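Local coordinates for protein putative histidinol-phosphate aminotransferase (Burkholderia pseudomallei, PDB 3P1T) that probably transfers the amino group of L-histidinol phosphate to 2-oxoglutarate, using pyridoxal 5'-phosphate as cofactor, in the pathway that makes histidine, at residues 189-194 and 211-216; 291-296 and 327-332; 24-29 and 248-253; 36-41 and 230-235. All coordinates share one frame; numbering follows the deposited sequence. Where two conformers were deposited one is given.

Interaction 1 of 4, residues 189-194 and 211-216; sequences NELVFR and FGPSEL. With EDO (1,2-ethanediol), chain H.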
loop_
_atom_site.group_PDB
_atom_site.type_symbol
_atom_site.label_atom_id
_atom_site.label_comp_id
_atom_site.label_asym_id
_atom_site.label_seq_id
_atom_site.Cartn_x
_atom_site.Cartn_y
_atom_site.Cartn_z
ATOM N N ASN A 189 -15.194 -8.602 20.470
ATOM C CA ASN A 189 -14.054 -9.520 20.349
ATOM C C ASN A 189 -14.034 -10.304 19.030
ATOM O O ASN A 189 -13.425 -11.380 18.950
ATOM C CB ASN A 189 -14.113 -10.521 21.514
ATOM C CG ASN A 189 -14.255 -9.863 22.852
ATOM O OD1 ASN A 189 -13.437 -9.027 23.262
ATOM N ND2 ASN A 189 -15.337 -10.186 23.526
ATOM N N GLU A 190 -14.673 -9.759 17.999
ATOM C CA GLU A 190 -14.740 -10.445 16.716
ATOM C C GLU A 190 -14.627 -9.436 15.569
ATOM O O GLU A 190 -15.251 -8.365 15.590
ATOM C CB GLU A 190 -16.043 -11.268 16.610
ATOM C CG GLU A 190 -16.047 -12.275 15.478
ATOM C CD GLU A 190 -17.251 -13.193 15.368
ATOM O OE1 GLU A 190 -18.042 -13.296 16.338
ATOM O OE2 GLU A 190 -17.391 -13.828 14.296
ATOM N N LEU A 191 -13.805 -9.797 14.587
ATOM C CA LEU A 191 -13.566 -9.030 13.371
ATOM C C LEU A 191 -13.749 -9.930 12.138
ATOM O O LEU A 191 -13.619 -11.154 12.229
ATOM C CB LEU A 191 -12.158 -8.393 13.374
ATOM C CG LEU A 191 -11.908 -7.327 14.427
ATOM C CD1 LEU A 191 -11.154 -7.908 15.605
ATOM C CD2 LEU A 191 -11.090 -6.193 13.861
ATOM N N VAL A 192 -14.051 -9.327 10.992
ATOM C CA VAL A 192 -14.225 -10.085 9.749
ATOM C C VAL A 192 -13.468 -9.331 8.617
ATOM O O VAL A 192 -13.428 -8.096 8.597
ATOM C CB VAL A 192 -15.735 -10.372 9.421
ATOM C CG1 VAL A 192 -16.602 -9.128 9.431
ATOM C CG2 VAL A 192 -15.918 -11.147 8.129
ATOM N N PHE A 193 -12.804 -10.092 7.736
ATOM C CA PHE A 193 -12.092 -9.556 6.582
ATOM C C PHE A 193 -12.745 -10.027 5.269
ATOM O O PHE A 193 -13.060 -11.202 5.135
ATOM C CB PHE A 193 -10.608 -9.955 6.621
ATOM C CG PHE A 193 -9.827 -9.619 5.367
ATOM C CD1 PHE A 193 -9.280 -8.349 5.185
ATOM C CD2 PHE A 193 -9.632 -10.576 4.368
ATOM C CE1 PHE A 193 -8.570 -8.037 4.020
ATOM C CE2 PHE A 193 -8.927 -10.260 3.198
ATOM C CZ PHE A 193 -8.376 -9.003 3.049
ATOM N N ARG A 194 -12.917 -9.100 4.308
ATOM C CA ARG A 194 -13.417 -9.360 2.951
ATOM C C ARG A 194 -12.367 -8.903 1.944
ATOM O O ARG A 194 -11.781 -7.826 2.132
ATOM C CB ARG A 194 -14.767 -8.669 2.684
ATOM C CG ARG A 194 -15.919 -9.159 3.545
ATOM C CD ARG A 194 -16.428 -10.497 3.098
ATOM N NE ARG A 194 -17.497 -10.988 3.968
ATOM C CZ ARG A 194 -18.791 -10.813 3.739
ATOM N NH1 ARG A 194 -19.197 -10.133 2.675
ATOM N NH2 ARG A 194 -19.693 -11.315 4.575
ATOM N N PHE A 211 -13.681 -5.371 9.092
ATOM C CA PHE A 211 -14.833 -4.924 9.888
ATOM C C PHE A 211 -14.621 -5.313 11.337
ATOM O O PHE A 211 -14.199 -6.436 11.613
ATOM C CB PHE A 211 -16.155 -5.508 9.341
ATOM C CG PHE A 211 -16.338 -5.279 7.861
ATOM C CD1 PHE A 211 -15.825 -6.178 6.928
ATOM C CD2 PHE A 211 -16.995 -4.157 7.390
ATOM C CE1 PHE A 211 -15.965 -5.948 5.549
ATOM C CE2 PHE A 211 -17.146 -3.937 6.004
ATOM C CZ PHE A 211 -16.631 -4.831 5.098
ATOM N N GLY A 212 -14.889 -4.382 12.245
ATOM C CA GLY A 212 -14.724 -4.621 13.672
ATOM C C GLY A 212 -15.330 -3.547 14.549
ATOM O O GLY A 212 -16.005 -2.629 14.051
ATOM N N PRO A 213 -15.078 -3.658 15.881
ATOM C CA PRO A 213 -15.594 -2.640 16.829
ATOM C C PRO A 213 -14.940 -1.275 16.584
ATOM O O PRO A 213 -13.743 -1.212 16.288
ATOM C CB PRO A 213 -15.239 -3.209 18.205
ATOM C CG PRO A 213 -14.111 -4.154 17.964
ATOM C CD PRO A 213 -14.282 -4.698 16.565
ATOM N N SER A 214 -15.741 -0.192 16.678
ATOM C CA SER A 214 -15.376 1.173 16.302
ATOM C C SER A 214 -14.117 1.708 17.019
ATOM O O SER A 214 -13.306 2.365 16.352
ATOM C CB SER A 214 -16.535 2.148 16.523
ATOM O OG SER A 214 -17.134 2.073 17.804
ATOM N N GLU A 215 -13.941 1.422 18.318
ATOM C CA GLU A 215 -12.780 1.926 19.071
ATOM C C GLU A 215 -11.483 1.312 18.518
ATOM O O GLU A 215 -10.561 2.061 18.205
ATOM C CB GLU A 215 -12.893 1.700 20.601
ATOM C CG GLU A 215 -13.660 0.461 21.047
ATOM C CD GLU A 215 -15.170 0.618 21.068
ATOM O OE1 GLU A 215 -15.669 1.541 21.749
ATOM O OE2 GLU A 215 -15.856 -0.202 20.418
ATOM N N LEU A 216 -11.426 -0.028 18.343
ATOM C CA LEU A 216 -10.269 -0.757 17.795
ATOM C C LEU A 216 -9.955 -0.295 16.356
ATOM O O LEU A 216 -8.798 -0.007 16.054
ATOM C CB LEU A 216 -10.528 -2.280 17.832
ATOM C CG LEU A 216 -9.476 -3.210 17.205
ATOM C CD1 LEU A 216 -8.124 -3.087 17.896
ATOM C CD2 LEU A 216 -9.946 -4.658 17.238
HETATM C C1 EDO H . -19.557 -1.183 17.012
HETATM O O1 EDO H . -19.373 -2.603 17.158
HETATM C C2 EDO H . -19.420 -0.408 18.325
HETATM O O2 EDO H . -18.104 -0.541 18.877
#
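Val-192 and Phe-211 face each other as an antiparallel hydrogen-bonded pair. Val-192 N donates to Phe-211 O at 3.0 Å, and Phe-211 N returns a bond to Val-192 O at 2.8 Å. Their side chains emerge on the same face of the sheet and cross obliquely. Val-192 CG1, placed between the backbone N and the carbonyl carbon (chi1 52°), meets Phe-211 CB at 3.6 Å. Two residues further along the strand, the aliphatic part of Arg-194 adds to this patch, its CG 3.8 Å from Phe-211 CE1.

At the other end, Leu-191 reaches the turn that leads into the next helix. Its CG touches Pro-213 CD at 4.1 Å, and its CD1 meets Leu-216 CD2 at 3.8 Å. Gly-212 suits the position between them, because its bare CA admits Leu-191 CD2 to within 4.0 Å. Pro-213 takes the N-cap position. Just past it, Ser-214 N donates to O2 of an ethanediol, probably from the crystallisation liquor, and Ser-214 OG is also hydrogen-bonded to that O2.

Further out, strand 190-195 pairs in parallel with strand 166-170, whereas strand 208-211 runs against both of its neighbours, 71-74 and 190-195, as the single antiparallel strand of the fold type I sheet. Phe-64 meets the Phe-211 ring edge-to-face. The contact therefore divides its chemistry: paired amides satisfy the buried backbone, hydrocarbon gathers in two groups (Val-192, Phe-211 and Arg-194; Leu-191, Pro-213 and Leu-216), and the Arg-194 guanidinium forms a salt bridge with Glu-171.

Interaction 2 of 4, residues 291-296 and 327-332; sequences LRFLRE and LAALAE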
loop_
_atom_site.group_PDB
_atom_site.type_symbol
_atom_site.label_atom_id
_atom_site.label_comp_id
_atom_site.label_asym_id
_atom_site.label_seq_id
_atom_site.Cartn_x
_atom_site.Cartn_y
_atom_site.Cartn_z
ATOM N N LEU A 291 1.863 -32.785 -11.829
ATOM C CA LEU A 291 2.150 -31.374 -12.115
ATOM C C LEU A 291 2.982 -31.243 -13.404
ATOM O O LEU A 291 2.667 -30.414 -14.256
ATOM C CB LEU A 291 2.873 -30.721 -10.933
ATOM C CG LEU A 291 2.124 -30.701 -9.615
ATOM C CD1 LEU A 291 3.091 -30.557 -8.471
ATOM C CD2 LEU A 291 1.053 -29.597 -9.582
ATOM N N ARG A 292 3.992 -32.114 -13.563
ATOM C CA ARG A 292 4.876 -32.180 -14.730
ATOM C C ARG A 292 4.052 -32.517 -15.995
ATOM O O ARG A 292 4.233 -31.854 -17.021
ATOM C CB ARG A 292 5.982 -33.216 -14.470
ATOM C CG ARG A 292 7.033 -33.330 -15.561
ATOM C CD ARG A 292 8.253 -34.144 -15.139
ATOM N NE ARG A 292 7.959 -35.533 -14.749
ATOM C CZ ARG A 292 7.978 -35.988 -13.495
ATOM N NH1 ARG A 292 8.285 -35.174 -12.489
ATOM N NH2 ARG A 292 7.702 -37.260 -13.239
ATOM N N PHE A 293 3.123 -33.502 -15.897
ATOM C CA PHE A 293 2.199 -33.924 -16.961
ATOM C C PHE A 293 1.320 -32.753 -17.441
ATOM O O PHE A 293 1.192 -32.526 -18.643
ATOM C CB PHE A 293 1.304 -35.070 -16.447
ATOM C CG PHE A 293 0.216 -35.534 -17.394
ATOM C CD1 PHE A 293 -1.046 -34.949 -17.368
ATOM C CD2 PHE A 293 0.441 -36.582 -18.280
ATOM C CE1 PHE A 293 -2.042 -35.369 -18.248
ATOM C CE2 PHE A 293 -0.573 -37.036 -19.126
ATOM C CZ PHE A 293 -1.803 -36.415 -19.118
ATOM N N LEU A 294 0.691 -32.050 -16.497
ATOM C CA LEU A 294 -0.171 -30.911 -16.757
ATOM C C LEU A 294 0.635 -29.716 -17.309
ATOM O O LEU A 294 0.109 -29.024 -18.180
ATOM C CB LEU A 294 -0.944 -30.499 -15.484
ATOM C CG LEU A 294 -2.002 -31.487 -14.950
ATOM C CD1 LEU A 294 -2.598 -30.991 -13.644
ATOM C CD2 LEU A 294 -3.117 -31.750 -15.974
ATOM N N ARG A 295 1.890 -29.465 -16.823
ATOM C CA ARG A 295 2.729 -28.370 -17.340
ATOM C C ARG A 295 3.107 -28.630 -18.796
ATOM O O ARG A 295 3.198 -27.677 -19.575
ATOM C CB ARG A 295 4.001 -28.147 -16.508
ATOM C CG ARG A 295 3.769 -27.461 -15.154
ATOM C CD ARG A 295 5.072 -27.042 -14.486
ATOM N NE ARG A 295 5.996 -28.165 -14.306
ATOM C CZ ARG A 295 6.137 -28.848 -13.176
ATOM N NH1 ARG A 295 5.435 -28.514 -12.097
ATOM N NH2 ARG A 295 6.995 -29.859 -13.108
ATOM N N GLU A 296 3.296 -29.914 -19.173
ATOM C CA GLU A 296 3.598 -30.300 -20.555
ATOM C C GLU A 296 2.444 -29.934 -21.477
ATOM O O GLU A 296 2.664 -29.653 -22.655
ATOM C CB GLU A 296 3.884 -31.805 -20.665
ATOM C CG GLU A 296 5.296 -32.232 -20.305
ATOM C CD GLU A 296 5.502 -33.735 -20.206
ATOM O OE1 GLU A 296 4.940 -34.484 -21.044
ATOM O OE2 GLU A 296 6.259 -34.159 -19.302
ATOM N N LEU A 327 -10.080 -30.836 -17.743
ATOM C CA LEU A 327 -10.784 -32.118 -17.693
ATOM C C LEU A 327 -10.262 -33.082 -18.775
ATOM O O LEU A 327 -10.103 -34.270 -18.482
ATOM C CB LEU A 327 -12.307 -31.925 -17.824
ATOM C CG LEU A 327 -13.013 -31.241 -16.630
ATOM C CD1 LEU A 327 -14.447 -30.945 -16.954
ATOM C CD2 LEU A 327 -12.934 -32.067 -15.351
ATOM N N ALA A 328 -9.932 -32.573 -19.980
ATOM C CA ALA A 328 -9.425 -33.410 -21.078
ATOM C C ALA A 328 -8.039 -33.969 -20.739
ATOM O O ALA A 328 -7.782 -35.145 -20.990
ATOM C CB ALA A 328 -9.378 -32.625 -22.375
ATOM N N ALA A 329 -7.183 -33.152 -20.107
ATOM C CA ALA A 329 -5.839 -33.556 -19.681
ATOM C C ALA A 329 -5.885 -34.595 -18.564
ATOM O O ALA A 329 -5.162 -35.578 -18.659
ATOM C CB ALA A 329 -5.044 -32.348 -19.217
ATOM N N LEU A 330 -6.730 -34.400 -17.525
ATOM C CA LEU A 330 -6.819 -35.359 -16.419
ATOM C C LEU A 330 -7.638 -36.596 -16.849
ATOM O O LEU A 330 -7.493 -37.653 -16.226
ATOM C CB LEU A 330 -7.374 -34.733 -15.126
ATOM C CG LEU A 330 -6.429 -33.743 -14.412
ATOM C CD1 LEU A 330 -7.116 -33.072 -13.251
ATOM C CD2 LEU A 330 -5.174 -34.416 -13.919
ATOM N N ALA A 331 -8.441 -36.501 -17.931
ATOM C CA ALA A 331 -9.101 -37.699 -18.462
ATOM C C ALA A 331 -8.028 -38.602 -19.068
ATOM O O ALA A 331 -8.006 -39.806 -18.793
ATOM C CB ALA A 331 -10.168 -37.340 -19.485
ATOM N N GLU A 332 -7.073 -37.983 -19.806
ATOM C CA GLU A 332 -5.925 -38.641 -20.433
ATOM C C GLU A 332 -5.001 -39.251 -19.360
ATOM O O GLU A 332 -4.562 -40.391 -19.521
ATOM C CB GLU A 332 -5.154 -37.635 -21.310
ATOM C CG GLU A 332 -4.034 -38.239 -22.146
ATOM C CD GLU A 332 -3.051 -37.268 -22.780
ATOM O OE1 GLU A 332 -3.370 -36.063 -22.918
ATOM O OE2 GLU A 332 -1.947 -37.730 -23.150
#
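Phe-293 extends from helix 288-296 to the backbone of Ala-329 on helix 320-333. CG of Phe-293 stands anti to the backbone N (chi1 175°), on the side of the partner helix. The ring approaches by its edge: Phe-293 CE1 lies 3.2 Å from Ala-329 O, with the oxygen near the ring plane, consistent with the weakly positive rim of the ring facing a carbonyl oxygen. The adjoining atom, CZ of Phe-293, lies 4.0 Å from Glu-332 CD, and here the carboxylate and ring planes are 68° apart. Glu-332, extended beyond CG, lends its carbons to the ring while its OE2 forms a salt bridge with Arg-297, which also makes a cation-pi contact with Phe-293.

Leu-294 points its CB to one side. Its CG is anti to the carbonyl carbon, and from there the CD2 branch turns toward the other helix. That CD2 of Leu-294 sits 3.8 Å from Ala-329 CB and 3.9 Å from Leu-330 CD2, the two leucines crossing at about a right angle. Alanine suits the middle of this junction: Leu-294 packs on its methyl, and so small a side chain lets the Phe-293 ring edge reach the backbone carbonyl. The axes of the two short segments nonetheless stay 10.5 Å apart, a separation bridged by the larger side chains, and run at 131° to each other.

Both helices rest on the four-stranded sheet that includes strands 299-303 and 312-316: Leu-294 packs on Val-301, Ala-329 on Ile-299 and Leu-330 on Ile-315, while helix 244-267 supplies Leu-265 as a further neighbour of Leu-330.

Interaction 3 of 4, residues 24-29 and 248-253; sequences NENPEA and EAHIAK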
loop_
_atom_site.group_PDB
_atom_site.type_symbol
_atom_site.label_atom_id
_atom_site.label_comp_id
_atom_site.label_asym_id
_atom_site.label_seq_id
_atom_site.Cartn_x
_atom_site.Cartn_y
_atom_site.Cartn_z
ATOM N N ASN A 24 -6.554 -18.817 -8.115
ATOM C CA ASN A 24 -7.941 -18.483 -7.754
ATOM C C ASN A 24 -8.330 -17.084 -8.258
ATOM O O ASN A 24 -9.105 -16.381 -7.594
ATOM C CB ASN A 24 -8.156 -18.571 -6.216
ATOM C CG ASN A 24 -7.936 -19.936 -5.629
ATOM O OD1 ASN A 24 -8.135 -20.979 -6.275
ATOM N ND2 ASN A 24 -7.552 -19.957 -4.370
ATOM N N GLU A 25 -7.812 -16.692 -9.434
ATOM C CA GLU A 25 -8.117 -15.380 -10.000
ATOM C C GLU A 25 -9.488 -15.389 -10.687
ATOM O O GLU A 25 -9.982 -16.455 -11.090
ATOM C CB GLU A 25 -7.018 -14.967 -11.002
ATOM C CG GLU A 25 -5.641 -14.725 -10.386
ATOM C CD GLU A 25 -4.465 -14.864 -11.335
ATOM O OE1 GLU A 25 -4.462 -15.817 -12.147
ATOM O OE2 GLU A 25 -3.509 -14.064 -11.219
ATOM N N ASN A 26 -10.115 -14.203 -10.813
ATOM C CA ASN A 26 -11.373 -14.059 -11.565
ATOM C C ASN A 26 -10.988 -14.189 -13.046
ATOM O O ASN A 26 -10.123 -13.423 -13.482
ATOM C CB ASN A 26 -12.086 -12.744 -11.222
ATOM C CG ASN A 26 -13.389 -12.525 -11.938
ATOM O OD1 ASN A 26 -13.527 -12.761 -13.138
ATOM N ND2 ASN A 26 -14.360 -11.987 -11.234
ATOM N N PRO A 27 -11.506 -15.195 -13.804
ATOM C CA PRO A 27 -11.012 -15.413 -15.176
ATOM C C PRO A 27 -11.668 -14.534 -16.236
ATOM O O PRO A 27 -11.214 -14.540 -17.391
ATOM C CB PRO A 27 -11.372 -16.874 -15.430
ATOM C CG PRO A 27 -12.616 -17.084 -14.660
ATOM C CD PRO A 27 -12.482 -16.241 -13.422
ATOM N N GLU A 28 -12.727 -13.790 -15.858
ATOM C CA GLU A 28 -13.481 -12.926 -16.773
ATOM C C GLU A 28 -12.688 -11.708 -17.180
ATOM O O GLU A 28 -11.767 -11.289 -16.467
ATOM C CB GLU A 28 -14.820 -12.459 -16.150
ATOM C CG GLU A 28 -15.679 -13.554 -15.527
ATOM C CD GLU A 28 -16.015 -14.790 -16.349
ATOM O OE1 GLU A 28 -16.126 -14.689 -17.594
ATOM O OE2 GLU A 28 -16.197 -15.862 -15.729
ATOM N N ALA A 29 -13.072 -11.119 -18.314
ATOM C CA ALA A 29 -12.476 -9.878 -18.793
ATOM C C ALA A 29 -12.904 -8.724 -17.879
ATOM O O ALA A 29 -14.013 -8.764 -17.327
ATOM C CB ALA A 29 -12.897 -9.624 -20.230
ATOM N N GLU A 248 -22.327 -11.105 -10.029
ATOM C CA GLU A 248 -23.315 -12.180 -9.817
ATOM C C GLU A 248 -23.271 -13.231 -10.930
ATOM O O GLU A 248 -23.480 -14.416 -10.649
ATOM C CB GLU A 248 -24.744 -11.637 -9.696
ATOM C CG GLU A 248 -25.040 -10.952 -8.366
ATOM C CD GLU A 248 -24.973 -11.780 -7.092
ATOM O OE1 GLU A 248 -24.991 -13.031 -7.165
ATOM O OE2 GLU A 248 -24.956 -11.162 -6.006
ATOM N N ALA A 249 -22.979 -12.798 -12.174
ATOM C CA ALA A 249 -22.855 -13.692 -13.330
ATOM C C ALA A 249 -21.597 -14.578 -13.185
ATOM O O ALA A 249 -21.640 -15.769 -13.506
ATOM C CB ALA A 249 -22.805 -12.882 -14.619
ATOM N N HIS A 250 -20.504 -14.004 -12.644
ATOM C CA HIS A 250 -19.251 -14.712 -12.396
ATOM C C HIS A 250 -19.449 -15.743 -11.281
ATOM O O HIS A 250 -18.956 -16.861 -11.400
ATOM C CB HIS A 250 -18.116 -13.716 -12.050
ATOM C CG HIS A 250 -16.999 -14.321 -11.277
ATOM N ND1 HIS A 250 -16.089 -15.170 -11.869
ATOM C CD2 HIS A 250 -16.687 -14.199 -9.967
ATOM C CE1 HIS A 250 -15.250 -15.533 -10.911
ATOM N NE2 HIS A 250 -15.572 -14.980 -9.750
ATOM N N ILE A 251 -20.165 -15.367 -10.207
ATOM C CA ILE A 251 -20.429 -16.247 -9.067
ATOM C C ILE A 251 -21.263 -17.445 -9.544
ATOM O O ILE A 251 -20.871 -18.586 -9.287
ATOM C CB ILE A 251 -21.125 -15.449 -7.921
ATOM C CG1 ILE A 251 -20.088 -14.505 -7.233
ATOM C CG2 ILE A 251 -21.796 -16.384 -6.898
ATOM C CD1 ILE A 251 -20.665 -13.453 -6.267
ATOM N N ALA A 252 -22.365 -17.179 -10.288
ATOM C CA ALA A 252 -23.278 -18.195 -10.808
ATOM C C ALA A 252 -22.546 -19.210 -11.693
ATOM O O ALA A 252 -22.702 -20.421 -11.484
ATOM C CB ALA A 252 -24.404 -17.534 -11.588
ATOM N N LYS A 253 -21.722 -18.715 -12.641
ATOM C CA LYS A 253 -20.926 -19.522 -13.575
ATOM C C LYS A 253 -19.886 -20.343 -12.806
ATOM O O LYS A 253 -19.713 -21.522 -13.114
ATOM C CB LYS A 253 -20.256 -18.603 -14.616
ATOM C CG LYS A 253 -19.417 -19.273 -15.705
ATOM C CD LYS A 253 -18.894 -18.194 -16.658
ATOM C CE LYS A 253 -17.937 -18.710 -17.699
ATOM N NZ LYS A 253 -17.514 -17.633 -18.638
#
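Asn-26 and His-250 both carry CG anti to the backbone N (chi1 -179° and 157°), and these extended first torsions send the amide and the imidazole toward each other, tip to tip. The two flat groups stack with their planes 18° apart. Asn-26 ND2 lies over the centre of the ring, 3.5 Å from His-250 CD2. Pro-27 contributes carbon alone, its CD 3.8 Å from His-250 CE1.

The amide is held in place from its own side. Asn-26 OD1 accepts a hydrogen bond from Glu-28 N at 3.0 Å, in the carbonyl plane, which closes an Asx turn. Asparagine fits here because one short side chain can fold back on the backbone and still lay its amide flat over the ring. The turn lies in the loop between strand 19-20 and helix 32-41, and it docks near the N-terminal end of the long helix 244-267. His-250 is anchored as well, its NE2 being hydrogen-bonded to Tyr-176 OH.

Glu-28 bends at chi2, and its OE2 comes to the edge of the imidazole, 3.9 Å from His-250 ND1. Its OE1 forms a salt bridge with Lys-253 NZ at 3.4 Å, the hydrogen bond within it being weak; the lysine is fully extended and sits one helical turn away from the histidine. Across the dimer interface, Asn-46 ND2 of the second subunit donates to Asn-26 O, and Arg-47 of that subunit pairs with Glu-25.

Interaction 4 of 4, residues 36-41 and 230-235; sequences AAIAAA and GTLDLH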
loop_
_atom_site.group_PDB
_atom_site.type_symbol
_atom_site.label_atom_id
_atom_site.label_comp_id
_atom_site.label_asym_id
_atom_site.label_seq_id
_atom_site.Cartn_x
_atom_site.Cartn_y
_atom_site.Cartn_z
ATOM N N ALA A 36 -12.664 2.225 -17.840
ATOM C CA ALA A 36 -12.894 3.648 -18.135
ATOM C C ALA A 36 -12.691 4.508 -16.891
ATOM O O ALA A 36 -12.063 5.556 -17.007
ATOM C CB ALA A 36 -14.284 3.847 -18.685
ATOM N N ALA A 37 -13.172 4.054 -15.698
ATOM C CA ALA A 37 -12.984 4.772 -14.416
ATOM C C ALA A 37 -11.490 4.970 -14.117
ATOM O O ALA A 37 -11.092 6.059 -13.672
ATOM C CB ALA A 37 -13.653 4.022 -13.262
ATOM N N ILE A 38 -10.668 3.927 -14.422
ATOM C CA ILE A 38 -9.217 3.924 -14.216
ATOM C C ILE A 38 -8.587 4.930 -15.208
ATOM O O ILE A 38 -7.824 5.793 -14.780
ATOM C CB ILE A 38 -8.605 2.494 -14.320
ATOM C CG1 ILE A 38 -9.142 1.578 -13.191
ATOM C CG2 ILE A 38 -7.072 2.548 -14.250
ATOM C CD1 ILE A 38 -8.871 0.073 -13.395
ATOM N N ALA A 39 -8.958 4.869 -16.495
ATOM C CA ALA A 39 -8.457 5.763 -17.556
ATOM C C ALA A 39 -8.711 7.241 -17.240
ATOM O O ALA A 39 -7.901 8.104 -17.598
ATOM C CB ALA A 39 -9.114 5.416 -18.880
ATOM N N ALA A 40 -9.832 7.530 -16.580
ATOM C CA ALA A 40 -10.202 8.887 -16.191
ATOM C C ALA A 40 -9.379 9.350 -14.980
ATOM O O ALA A 40 -8.962 10.515 -14.934
ATOM C CB ALA A 40 -11.687 8.937 -15.875
ATOM N N ALA A 41 -9.128 8.433 -14.011
ATOM C CA ALA A 41 -8.333 8.757 -12.833
ATOM C C ALA A 41 -6.863 8.959 -13.202
ATOM O O ALA A 41 -6.163 9.692 -12.506
ATOM C CB ALA A 41 -8.465 7.683 -11.784
ATOM N N GLY A 230 -3.905 4.694 -3.231
ATOM C CA GLY A 230 -3.834 5.777 -4.205
ATOM C C GLY A 230 -5.069 5.998 -5.046
ATOM O O GLY A 230 -5.999 5.193 -5.041
ATOM N N THR A 231 -5.059 7.090 -5.800
ATOM C CA THR A 231 -6.156 7.529 -6.661
ATOM C C THR A 231 -6.559 6.461 -7.718
ATOM O O THR A 231 -7.756 6.314 -7.955
ATOM C CB THR A 231 -5.804 8.849 -7.349
ATOM O OG1 THR A 231 -6.828 9.153 -8.301
ATOM C CG2 THR A 231 -4.456 8.829 -8.029
ATOM N N LEU A 232 -5.606 5.715 -8.314
ATOM C CA LEU A 232 -5.948 4.695 -9.322
ATOM C C LEU A 232 -6.705 3.515 -8.673
ATOM O O LEU A 232 -7.756 3.114 -9.183
ATOM C CB LEU A 232 -4.702 4.172 -10.074
ATOM C CG LEU A 232 -3.927 5.176 -10.917
ATOM C CD1 LEU A 232 -2.649 4.562 -11.445
ATOM C CD2 LEU A 232 -4.795 5.736 -12.045
ATOM N N ASP A 233 -6.201 2.994 -7.532
ATOM C CA ASP A 233 -6.832 1.875 -6.845
ATOM C C ASP A 233 -8.197 2.285 -6.275
ATOM O O ASP A 233 -9.142 1.496 -6.365
ATOM C CB ASP A 233 -5.917 1.333 -5.743
ATOM C CG ASP A 233 -4.601 0.728 -6.212
ATOM O OD1 ASP A 233 -4.513 0.332 -7.385
ATOM O OD2 ASP A 233 -3.663 0.654 -5.399
ATOM N N LEU A 234 -8.313 3.516 -5.749
ATOM C CA LEU A 234 -9.580 4.040 -5.215
ATOM C C LEU A 234 -10.670 4.146 -6.302
ATOM O O LEU A 234 -11.788 3.689 -6.060
ATOM C CB LEU A 234 -9.399 5.413 -4.557
ATOM C CG LEU A 234 -8.680 5.478 -3.202
ATOM C CD1 LEU A 234 -8.389 6.899 -2.849
ATOM C CD2 LEU A 234 -9.485 4.842 -2.109
ATOM N N HIS A 235 -10.354 4.699 -7.494
ATOM C CA HIS A 235 -11.345 4.790 -8.581
ATOM C C HIS A 235 -11.676 3.412 -9.144
ATOM O O HIS A 235 -12.805 3.198 -9.579
ATOM C CB HIS A 235 -10.891 5.724 -9.701
ATOM C CG HIS A 235 -10.980 7.161 -9.283
ATOM N ND1 HIS A 235 -9.981 7.758 -8.534
ATOM C CD2 HIS A 235 -11.993 8.043 -9.430
ATOM C CE1 HIS A 235 -10.397 8.987 -8.289
ATOM N NE2 HIS A 235 -11.604 9.203 -8.802
#
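Ala-41 lays its methyl over one face of the His-235 ring, its CB 3.6 Å from His-235 CG. That CG stands anti to the carbonyl carbon, beside the backbone N (chi1 -74°), which starts the ring back along its own helix. There the ring is held: His-235 ND1 donates to Thr-231 O at 2.7 Å, with an angle of 166° at the hydrogen and the acceptor in the ring plane. Thr-231 O also accepts from His-235 N, and the two donors reach it from opposite faces of its plane. A histidine suits this place because its N-H can return to the helix backbone while its face stays turned to the alanine.

Beside this pair, the CD2 branch of Leu-232 lies against the backbone of the other helix, 4.0 Å from Ala-41 C and 4.1 Å from Ile-38 O. One turn away, Ala-37 CB approaches His-235 O at 3.9 Å. Alanines at the points of contact allow the short segments to pass with axes 8.7 Å apart and at 152°, close to antiparallel.

Helix 52-64 backs His-235 through Ala-52 and Arg-55. On another side lies the dimer interface, where Leu-232 packs on Leu-205 of the second subunit, and Ile-38 on Ile-38 of that subunit.

In the fold
Interaction 3 closes a long loop of chain that contains interaction 4, and interaction 1 is nested inside both; interaction 2 follows near the C-terminus. Interactions 1 and 2 lie on opposite sides of the chain's centre, with centres 43 Å apart: one belongs to the seven-stranded sheet, the other to the helices over the four-stranded sheet. With centres 22 Å apart, interaction 3 joins the N-terminal loop to helix 244-267 and interaction 4 joins helix 32-41 to helix 231-241; both touch the second subunit. None of the four contacts touches another. Together they sample both sheets and the dimer-facing N-terminal segment, consistent with the two-domain, dimeric build of fold type I aminotransferases.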